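Local coordinates for methionine-R-sulfoxide reductase (Neisseria meningitidis, PDB 3MMH), which catalyses the thiol-dependent reduction of free methionine-R-sulfoxide, the oxidised amino acid, to methionine, at the interface of chains A and B. Sequence-based numbering; all coordinates share one arbitrary frame. Chains: chain A/B, Methionine-R-sulfoxide reductase.

The interface of chains A and B. Residues chain A 37-38, 41, 69-70; chain B 69-73.
The backbone N and O of A:Phe69 and their twins in B:Phe69 close around water 1, which therefore has four polar partners, two N-H donors and two carbonyl acceptors. The two nitrogens approach it from nearly opposite directions, each at 3.0 Å from the water oxygen with 151° at the hydrogen, while both Phe69 carbonyl oxygens lie together on another side, each 2.9 Å from the same water oxygen. The matching distances show that the water sits on or very near the two-fold axis, where it bridges the short strands 69-70. The contact is part of the interface of the deposited dimer; the structure alone does not establish that pairing in solution.

The B:Phe69 ring packs on helix 32-47 of chain A. Its CG lies between the backbone N and the carbonyl carbon, which turns the ring toward the helix. Two methyls meet the ring's edge obliquely, from outside the rim and on the same side of its plane: CB of A:Ala37 at CE1 (3.5 Å) and CB of A:Ala41 at CZ. OD1 of A:Asn38 meets the CZ tip obliquely (3.2 Å), clearly off the plane on the side opposite the methyls; its amide stands 76° from the ring. CD1 of B:Leu73 sits over the face of this amide, almost straight above A:Asn38 CG at 3.5 Å.

The A:Gln70 side chain extends to the backbone of B:Gly71, but its modelled amide orientation is doubtful. OE1 lies 2.9 Å from B:Gly71 O, two acceptors face to face, and NE2 lies 3.0 Å from B:Gly71 N, two donors. Exchanging O and N would give each atom a complementary partner, so a flipped amide gripping both backbone groups is the likelier reading.

B:Gln70 also bends at chi2, but by a torsion 31° different, its amide crossing above CA of A:Gln70. The amide plane is nearly perpendicular to the A:Phe69 ring, and NE2 lies to one side of the ring plane and beyond the CD2-CE2 edge, 3.9 Å from A:Phe69 CE2.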
loop_
_atom_site.group_PDB
_atom_site.type_symbol
_atom_site.label_atom_id
_atom_site.label_comp_id
_atom_site.label_asym_id
_atom_site.label_seq_id
_atom_site.Cartn_x
_atom_site.Cartn_y
_atom_site.Cartn_z
ATOM N N ALA A 37 1.523 5.521 1.340
ATOM C CA ALA A 37 0.612 4.778 0.475
ATOM C C ALA A 37 0.316 5.543 -0.783
ATOM O O ALA A 37 0.370 5.013 -1.926
ATOM C CB ALA A 37 -0.646 4.385 1.238
ATOM N N ASN A 38 0.006 6.838 -0.681
ATOM C CA ASN A 38 -0.273 7.617 -1.890
ATOM C C ASN A 38 1.035 7.833 -2.713
ATOM O O ASN A 38 0.955 7.871 -3.945
ATOM C CB ASN A 38 -0.937 8.978 -1.592
ATOM C CG ASN A 38 -2.448 8.886 -1.595
ATOM O OD1 ASN A 38 -2.947 7.865 -2.236
ATOM N ND2 ASN A 38 -3.131 9.713 -0.916
ATOM N N ALA A 41 1.472 4.808 -4.748
ATOM C CA ALA A 41 0.507 4.823 -5.823
ATOM C C ALA A 41 0.879 5.698 -6.969
ATOM O O ALA A 41 0.654 5.354 -8.155
ATOM C CB ALA A 41 -0.879 5.274 -5.270
ATOM N N PHE A 69 3.016 -0.317 -0.226
ATOM C CA PHE A 69 3.673 -0.648 -1.473
ATOM C C PHE A 69 2.639 -1.018 -2.522
ATOM O O PHE A 69 1.501 -1.364 -2.179
ATOM C CB PHE A 69 4.657 -1.786 -1.301
ATOM C CG PHE A 69 3.990 -3.172 -1.054
ATOM C CD1 PHE A 69 3.640 -3.568 0.195
ATOM C CD2 PHE A 69 3.751 -3.971 -2.145
ATOM C CE1 PHE A 69 3.069 -4.821 0.383
ATOM C CE2 PHE A 69 3.177 -5.257 -1.943
ATOM C CZ PHE A 69 2.865 -5.646 -0.686
ATOM N N GLN A 70 3.050 -1.028 -3.765
ATOM C CA GLN A 70 2.309 -1.567 -4.883
ATOM C C GLN A 70 3.146 -2.600 -5.586
ATOM O O GLN A 70 4.365 -2.481 -5.687
ATOM C CB GLN A 70 1.835 -0.447 -5.810
ATOM C CG GLN A 70 0.992 0.573 -5.115
ATOM C CD GLN A 70 -0.286 1.031 -5.597
ATOM O OE1 GLN A 70 -0.950 1.905 -4.987
ATOM N NE2 GLN A 70 -0.688 0.506 -6.694
ATOM N N PHE B 69 -3.005 0.153 0.231
ATOM C CA PHE B 69 -3.878 -0.102 -0.886
ATOM C C PHE B 69 -3.089 -0.304 -2.136
ATOM O O PHE B 69 -1.905 0.085 -2.203
ATOM C CB PHE B 69 -4.868 1.034 -1.095
ATOM C CG PHE B 69 -4.236 2.328 -1.610
ATOM C CD1 PHE B 69 -3.681 3.244 -0.770
ATOM C CD2 PHE B 69 -4.226 2.574 -2.967
ATOM C CE1 PHE B 69 -3.143 4.445 -1.251
ATOM C CE2 PHE B 69 -3.684 3.768 -3.462
ATOM C CZ PHE B 69 -3.175 4.653 -2.583
ATOM N N GLN B 70 -3.753 -0.841 -3.143
ATOM C CA GLN B 70 -3.187 -0.997 -4.518
ATOM C C GLN B 70 -4.174 -0.261 -5.407
ATOM O O GLN B 70 -5.381 -0.315 -5.180
ATOM C CB GLN B 70 -3.135 -2.480 -4.945
ATOM C CG GLN B 70 -2.312 -3.342 -4.091
ATOM C CD GLN B 70 -0.920 -3.603 -4.643
ATOM O OE1 GLN B 70 -0.681 -3.514 -5.822
ATOM N NE2 GLN B 70 -0.024 -4.030 -3.757
ATOM N N GLY B 71 -3.664 0.375 -6.479
ATOM C CA GLY B 71 -4.429 1.160 -7.372
ATOM C C GLY B 71 -4.011 2.630 -7.329
ATOM O O GLY B 71 -3.049 2.980 -6.648
ATOM N N PRO B 72 -4.715 3.502 -8.063
ATOM C CA PRO B 72 -4.290 4.902 -8.134
ATOM C C PRO B 72 -4.529 5.659 -6.843
ATOM O O PRO B 72 -5.297 5.261 -5.999
ATOM C CB PRO B 72 -5.142 5.447 -9.271
ATOM C CG PRO B 72 -6.376 4.572 -9.253
ATOM C CD PRO B 72 -5.824 3.194 -8.974
ATOM N N LEU B 73 -3.909 6.834 -6.759
ATOM C CA LEU B 73 -4.029 7.774 -5.671
ATOM C C LEU B 73 -5.443 7.917 -5.184
ATOM O O LEU B 73 -6.376 8.007 -5.987
ATOM C CB LEU B 73 -3.515 9.176 -6.254
ATOM C CG LEU B 73 -3.787 10.446 -5.662
ATOM C CD1 LEU B 73 -2.664 10.609 -4.655
ATOM C CD2 LEU B 73 -3.616 11.673 -6.582
HETATM O O HOH W 1 -0.014 -0.090 -0.021
#